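PDB 5DK5: 3'-5' exonuclease crn-4 from Caenorhabditis elegans, which digests RNA and DNA as a metal-dependent 3'-5' exonuclease of the DEDDh family and takes part in apoptotic DNA degradation. Local coordinates for residues Ala45-Asp50 / Asp54-Asp59; Leu21-Phe26 / Leu196-Ile201. All coordinates share one frame; numbering follows the deposited sequence.

Interaction 1 is nested within the loop that interaction 2 closes: along the chain come 21-26, 45-50, 54-59 and finally 196-201. Their centres lie about 8 Å apart. Strands 55-65, 41-50 and 20-28 are successive antiparallel neighbours in the mixed central sheet, and helix 191-207 lies against it. The two contacts meet directly, through probable backbone hydrogen bonds from I23 N to V47 O (2.8 Å) and from Y49 N to L21 O (2.7 Å), and through I56 CD1 packing on A199 O. The shared strand 20-28 carries D25, whose magnesium site also draws on D194 of the helix; the hairpin flanks this strand, the V47 side chain about 8 Å from that of D25.

Interaction 1 (Ala45-Asp50 / Asp54-Asp59); sequences AIVAYD and DKIRED
Y49 and I56 face each other as a non-hydrogen-bonded pair in the beta hairpin that pairs strand 41-50 with strand 55-65, within this chain the outermost strand on this side of the exonuclease sheet. I56 brings its CG1 to the edge of the tyrosine ring, near the ring plane, at 3.8 Å from Y49 CD1. Both side chains lie on the sheet face turned to helix 191-207, where Y49 touches I206 and I56 touches Q203. V47 joins them through CG2, which lies 4.3 Å from I56 CG2.

Y49's far end reaches the residue that leads into the second strand. With CG anti to the backbone N (chi1 174°), the ring runs out toward the turn, and its hydroxyl meets the carboxylate of D54 in the ring plane. Y49 OH donates to D54 OD1 at 2.4 Å, a length too short to be taken literally; ring and carboxylate planes stand 80° apart. D54 and K55 together oppose D50, the geometry of a G1 beta bulge, in which D54 adopts a positive phi. Within the bulge, D50 and K55 form the hydrogen-bonded pair, D50 N lying 2.9 Å from K55 O. The return bond, K55 N to D50 O, measures 3.1 Å. Beyond the bulge, R57 N reaches A48 O at 2.9 Å.

On the other face, D50 OD1 accepts from N53 N in the turn, and its OD2 accepts from a water that is weakly linked to R57 NH1. The arginine chain, bent at chi2 and chi3, curls to hold D59 side-on with two nitrogens, one for each carboxylate oxygen. In that salt bridge R57 NH2 lies 2.6 Å from D59 OD2, on the oxygen's syn lone pair and in the guanidinium plane.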
loop_
_atom_site.group_PDB
_atom_site.type_symbol
_atom_site.label_atom_id
_atom_site.label_comp_id
_atom_site.label_asym_id
_atom_site.label_seq_id
_atom_site.Cartn_x
_atom_site.Cartn_y
_atom_site.Cartn_z
ATOM N N ALA B 45 14.916 -1.740 15.278
ATOM C CA ALA B 45 15.938 -2.649 15.799
ATOM C C ALA B 45 17.191 -1.917 16.271
ATOM O O ALA B 45 17.742 -1.079 15.557
ATOM C CB ALA B 45 16.306 -3.681 14.743
ATOM N N ILE B 46 17.634 -2.253 17.479
ATOM C CA ILE B 46 18.855 -1.692 18.050
ATOM C C ILE B 46 19.660 -2.781 18.757
ATOM O O ILE B 46 19.094 -3.669 19.393
ATOM C CB ILE B 46 18.555 -0.554 19.057
ATOM C CG1 ILE B 46 17.764 0.571 18.383
ATOM C CG2 ILE B 46 19.855 0.001 19.647
ATOM C CD1 ILE B 46 17.288 1.654 19.338
ATOM N N VAL B 47 20.982 -2.710 18.622
ATOM C CA VAL B 47 21.891 -3.543 19.401
ATOM C C VAL B 47 23.002 -2.662 19.962
ATOM O O VAL B 47 23.505 -1.767 19.281
ATOM C CB VAL B 47 22.496 -4.694 18.564
ATOM C CG1 VAL B 47 23.344 -4.154 17.424
ATOM C CG2 VAL B 47 23.317 -5.624 19.450
ATOM N N ALA B 48 23.375 -2.917 21.212
ATOM C CA ALA B 48 24.351 -2.085 21.903
ATOM C C ALA B 48 25.767 -2.623 21.722
ATOM O O ALA B 48 25.981 -3.834 21.681
ATOM C CB ALA B 48 24.005 -1.995 23.377
ATOM N N TYR B 49 26.725 -1.709 21.605
ATOM C CA TYR B 49 28.138 -2.066 21.538
ATOM C C TYR B 49 28.911 -1.384 22.660
ATOM O O TYR B 49 28.874 -0.162 22.801
ATOM C CB TYR B 49 28.732 -1.684 20.183
ATOM C CG TYR B 49 30.225 -1.896 20.097
ATOM C CD1 TYR B 49 30.761 -3.174 20.005
ATOM C CD2 TYR B 49 31.099 -0.819 20.103
ATOM C CE1 TYR B 49 32.127 -3.372 19.927
ATOM C CE2 TYR B 49 32.466 -1.008 20.023
ATOM C CZ TYR B 49 32.973 -2.285 19.935
ATOM O OH TYR B 49 34.329 -2.478 19.855
ATOM N N ASP B 50 29.605 -2.192 23.456
ATOM C CA ASP B 50 30.408 -1.693 24.566
ATOM C C ASP B 50 31.788 -1.302 24.047
ATOM O O ASP B 50 32.592 -2.162 23.688
ATOM C CB ASP B 50 30.508 -2.759 25.662
ATOM C CG ASP B 50 31.177 -2.249 26.929
ATOM O OD1 ASP B 50 32.256 -1.632 26.840
ATOM O OD2 ASP B 50 30.620 -2.473 28.024
ATOM N N ASP B 54 34.994 -3.554 24.261
ATOM C CA ASP B 54 34.988 -4.130 22.920
ATOM C C ASP B 54 34.083 -5.359 22.856
ATOM O O ASP B 54 34.535 -6.457 22.526
ATOM C CB ASP B 54 36.414 -4.496 22.496
ATOM C CG ASP B 54 36.503 -4.922 21.043
ATOM O OD1 ASP B 54 35.733 -4.389 20.217
ATOM O OD2 ASP B 54 37.339 -5.794 20.725
ATOM N N LYS B 55 32.808 -5.172 23.185
ATOM C CA LYS B 55 31.868 -6.286 23.266
ATOM C C LYS B 55 30.512 -5.942 22.656
ATOM O O LYS B 55 29.837 -5.015 23.100
ATOM C CB LYS B 55 31.685 -6.713 24.725
ATOM C CG LYS B 55 30.729 -7.883 24.932
ATOM C CD LYS B 55 31.191 -9.129 24.194
ATOM C CE LYS B 55 30.222 -10.278 24.387
ATOM N NZ LYS B 55 30.624 -11.468 23.589
ATOM N N ILE B 56 30.124 -6.701 21.635
ATOM C CA ILE B 56 28.787 -6.597 21.066
ATOM C C ILE B 56 27.795 -7.261 22.012
ATOM O O ILE B 56 27.823 -8.477 22.200
ATOM C CB ILE B 56 28.699 -7.253 19.673
ATOM C CG1 ILE B 56 29.684 -6.582 18.711
ATOM C CG2 ILE B 56 27.269 -7.170 19.127
ATOM C CD1 ILE B 56 29.764 -7.231 17.344
ATOM N N ARG B 57 26.923 -6.453 22.608
ATOM C CA ARG B 57 25.964 -6.943 23.592
ATOM C C ARG B 57 24.631 -7.286 22.940
ATOM O O ARG B 57 23.711 -6.468 22.915
ATOM C CB ARG B 57 25.760 -5.899 24.691
ATOM C CG ARG B 57 27.030 -5.548 25.458
ATOM C CD ARG B 57 27.563 -6.736 26.241
ATOM N NE ARG B 57 26.561 -7.270 27.159
ATOM C CZ ARG B 57 26.330 -6.803 28.382
ATOM N NH1 ARG B 57 27.028 -5.781 28.862
ATOM N NH2 ARG B 57 25.391 -7.362 29.132
ATOM N N GLU B 58 24.534 -8.503 22.414
ATOM C CA GLU B 58 23.308 -8.961 21.774
ATOM C C GLU B 58 22.191 -9.122 22.800
ATOM O O GLU B 58 21.010 -9.091 22.454
ATOM C CB GLU B 58 23.547 -10.280 21.038
ATOM C CG GLU B 58 24.600 -10.184 19.941
ATOM C CD GLU B 58 24.654 -11.416 19.051
ATOM O OE1 GLU B 58 25.643 -11.562 18.301
ATOM O OE2 GLU B 58 23.708 -12.233 19.092
ATOM N N ASP B 59 22.573 -9.289 24.062
ATOM C CA ASP B 59 21.609 -9.381 25.154
ATOM C C ASP B 59 20.985 -8.017 25.446
ATOM O O ASP B 59 19.887 -7.934 25.997
ATOM C CB ASP B 59 22.276 -9.937 26.414
ATOM C CG ASP B 59 23.508 -9.150 26.819
ATOM O OD1 ASP B 59 24.208 -8.634 25.923
ATOM O OD2 ASP B 59 23.778 -9.051 28.034
HETATM O O HOH W 1 30.218 -5.442 28.315
#

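Interaction 2 (Leu21-Phe26 / Leu196-Ile201); sequences LLILDF and LNIATI
I23 drives the contact between strand 20-28 and helix 191-207, the helix that packs on the central sheet in this RNase H-like, DEDDh exonuclease fold. Its side chain points at the helix and divides between two neighbouring residues. The tightest point is methyl against methyl, I23 CG2 to I198 CG2 at 3.5 Å, with I198 CB scarcely farther away, as the two isoleucine side chains run antiparallel alongside each other. On its other branch, chi2 of 85° folds CD1 round rather than extending it, and I23 CD1 comes to rest 3.8 Å from A199 CB. All three residues are buried and no hydrogen bond crosses between the segments, so the join is purely apolar. With an alanine here both branches are gone, and a gap is likely to open against I198 CG2 and A199 CB, leaving the helix less firmly seated on the strand.

Away from this point the fit slackens. D25 also points toward the helix, yet its side chain makes no contact with 196-201; it touches A191 and C195 instead, and its carboxylate binds magnesium close to that of D194. L24 points the other way, onto F118 and C120 of strand 116-120. T200, on the helix side turned from the strand, is partly exposed and bonds within its own helix: its N and OG1 reach L196 O from opposite faces of the carbonyl plane, OG1 at 2.9 Å.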
loop_
_atom_site.group_PDB
_atom_site.type_symbol
_atom_site.label_atom_id
_atom_site.label_comp_id
_atom_site.label_asym_id
_atom_site.label_seq_id
_atom_site.Cartn_x
_atom_site.Cartn_y
_atom_site.Cartn_z
ATOM N N LEU B 21 27.756 2.573 22.078
ATOM C CA LEU B 21 27.276 2.824 20.725
ATOM C C LEU B 21 26.090 1.918 20.407
ATOM O O LEU B 21 26.177 0.696 20.526
ATOM C CB LEU B 21 28.392 2.606 19.703
ATOM C CG LEU B 21 29.588 3.558 19.787
ATOM C CD1 LEU B 21 30.657 3.142 18.793
ATOM C CD2 LEU B 21 29.158 4.999 19.540
ATOM N N LEU B 22 24.983 2.532 20.002
ATOM C CA LEU B 22 23.767 1.801 19.677
ATOM C C LEU B 22 23.612 1.681 18.169
ATOM O O LEU B 22 23.334 2.662 17.488
ATOM C CB LEU B 22 22.544 2.499 20.274
ATOM C CG LEU B 22 22.559 2.718 21.788
ATOM C CD1 LEU B 22 21.299 3.448 22.227
ATOM C CD2 LEU B 22 22.703 1.398 22.536
ATOM N N ILE B 23 23.796 0.474 17.648
ATOM C CA ILE B 23 23.637 0.243 16.221
ATOM C C ILE B 23 22.145 0.209 15.894
ATOM O O ILE B 23 21.444 -0.730 16.266
ATOM C CB ILE B 23 24.312 -1.066 15.773
ATOM C CG1 ILE B 23 25.827 -0.986 15.973
ATOM C CG2 ILE B 23 24.010 -1.358 14.307
ATOM C CD1 ILE B 23 26.296 -1.360 17.366
ATOM N N LEU B 24 21.674 1.237 15.195
ATOM C CA LEU B 24 20.249 1.422 14.936
ATOM C C LEU B 24 19.875 1.045 13.505
ATOM O O LEU B 24 20.656 1.251 12.576
ATOM C CB LEU B 24 19.860 2.875 15.218
ATOM C CG LEU B 24 18.431 3.307 14.885
ATOM C CD1 LEU B 24 17.961 4.344 15.890
ATOM C CD2 LEU B 24 18.341 3.873 13.474
ATOM N N ASP B 25 18.671 0.503 13.334
ATOM C CA ASP B 25 18.181 0.118 12.015
ATOM C C ASP B 25 16.660 0.198 11.915
ATOM O O ASP B 25 15.942 -0.385 12.728
ATOM C CB ASP B 25 18.630 -1.300 11.669
ATOM C CG ASP B 25 18.187 -1.725 10.284
ATOM O OD1 ASP B 25 17.032 -2.172 10.131
ATOM O OD2 ASP B 25 18.997 -1.608 9.345
ATOM N N PHE B 26 16.186 0.920 10.904
ATOM C CA PHE B 26 14.764 0.992 10.594
ATOM C C PHE B 26 14.464 0.253 9.297
ATOM O O PHE B 26 15.236 0.316 8.341
ATOM C CB PHE B 26 14.294 2.444 10.466
ATOM C CG PHE B 26 14.231 3.192 11.767
ATOM C CD1 PHE B 26 13.473 2.717 12.824
ATOM C CD2 PHE B 26 14.905 4.392 11.921
ATOM C CE1 PHE B 26 13.404 3.415 14.014
ATOM C CE2 PHE B 26 14.841 5.094 13.108
ATOM C CZ PHE B 26 14.089 4.605 14.157
ATOM N N LEU B 196 23.281 -6.537 13.494
ATOM C CA LEU B 196 24.378 -7.433 13.837
ATOM C C LEU B 196 25.540 -7.288 12.860
ATOM O O LEU B 196 26.701 -7.297 13.267
ATOM C CB LEU B 196 23.888 -8.883 13.863
ATOM C CG LEU B 196 22.890 -9.234 14.971
ATOM C CD1 LEU B 196 22.342 -10.639 14.771
ATOM C CD2 LEU B 196 23.519 -9.100 16.350
ATOM N N ASN B 197 25.228 -7.154 11.576
ATOM C CA ASN B 197 26.261 -6.974 10.561
ATOM C C ASN B 197 27.010 -5.661 10.751
ATOM O O ASN B 197 28.238 -5.625 10.692
ATOM C CB ASN B 197 25.654 -7.027 9.157
ATOM C CG ASN B 197 25.462 -8.445 8.660
ATOM O OD1 ASN B 197 26.432 -9.155 8.390
ATOM N ND2 ASN B 197 24.208 -8.864 8.528
ATOM N N ILE B 198 26.265 -4.585 10.986
ATOM C CA ILE B 198 26.865 -3.275 11.205
ATOM C C ILE B 198 27.721 -3.290 12.468
ATOM O O ILE B 198 28.803 -2.701 12.502
ATOM C CB ILE B 198 25.789 -2.175 11.316
ATOM C CG1 ILE B 198 25.082 -1.990 9.972
ATOM C CG2 ILE B 198 26.408 -0.846 11.754
ATOM C CD1 ILE B 198 23.814 -1.154 10.044
ATOM N N ALA B 199 27.229 -3.965 13.502
ATOM C CA ALA B 199 27.945 -4.058 14.769
ATOM C C ALA B 199 29.270 -4.794 14.599
ATOM O O ALA B 199 30.298 -4.364 15.120
ATOM C CB ALA B 199 27.085 -4.754 15.810
ATOM N N THR B 200 29.240 -5.905 13.870
ATOM C CA THR B 200 30.443 -6.693 13.632
ATOM C C THR B 200 31.431 -5.909 12.772
ATOM O O THR B 200 32.638 -5.945 13.011
ATOM C CB THR B 200 30.113 -8.029 12.947
ATOM O OG1 THR B 200 29.134 -8.733 13.721
ATOM C CG2 THR B 200 31.358 -8.894 12.808
ATOM N N ILE B 201 30.910 -5.205 11.774
ATOM C CA ILE B 201 31.731 -4.330 10.946
ATOM C C ILE B 201 32.354 -3.242 11.814
ATOM O O ILE B 201 33.556 -2.992 11.742
ATOM C CB ILE B 201 30.909 -3.685 9.812
ATOM C CG1 ILE B 201 30.496 -4.744 8.789
ATOM C CG2 ILE B 201 31.709 -2.589 9.103
ATOM C CD1 ILE B 201 29.350 -4.316 7.894
#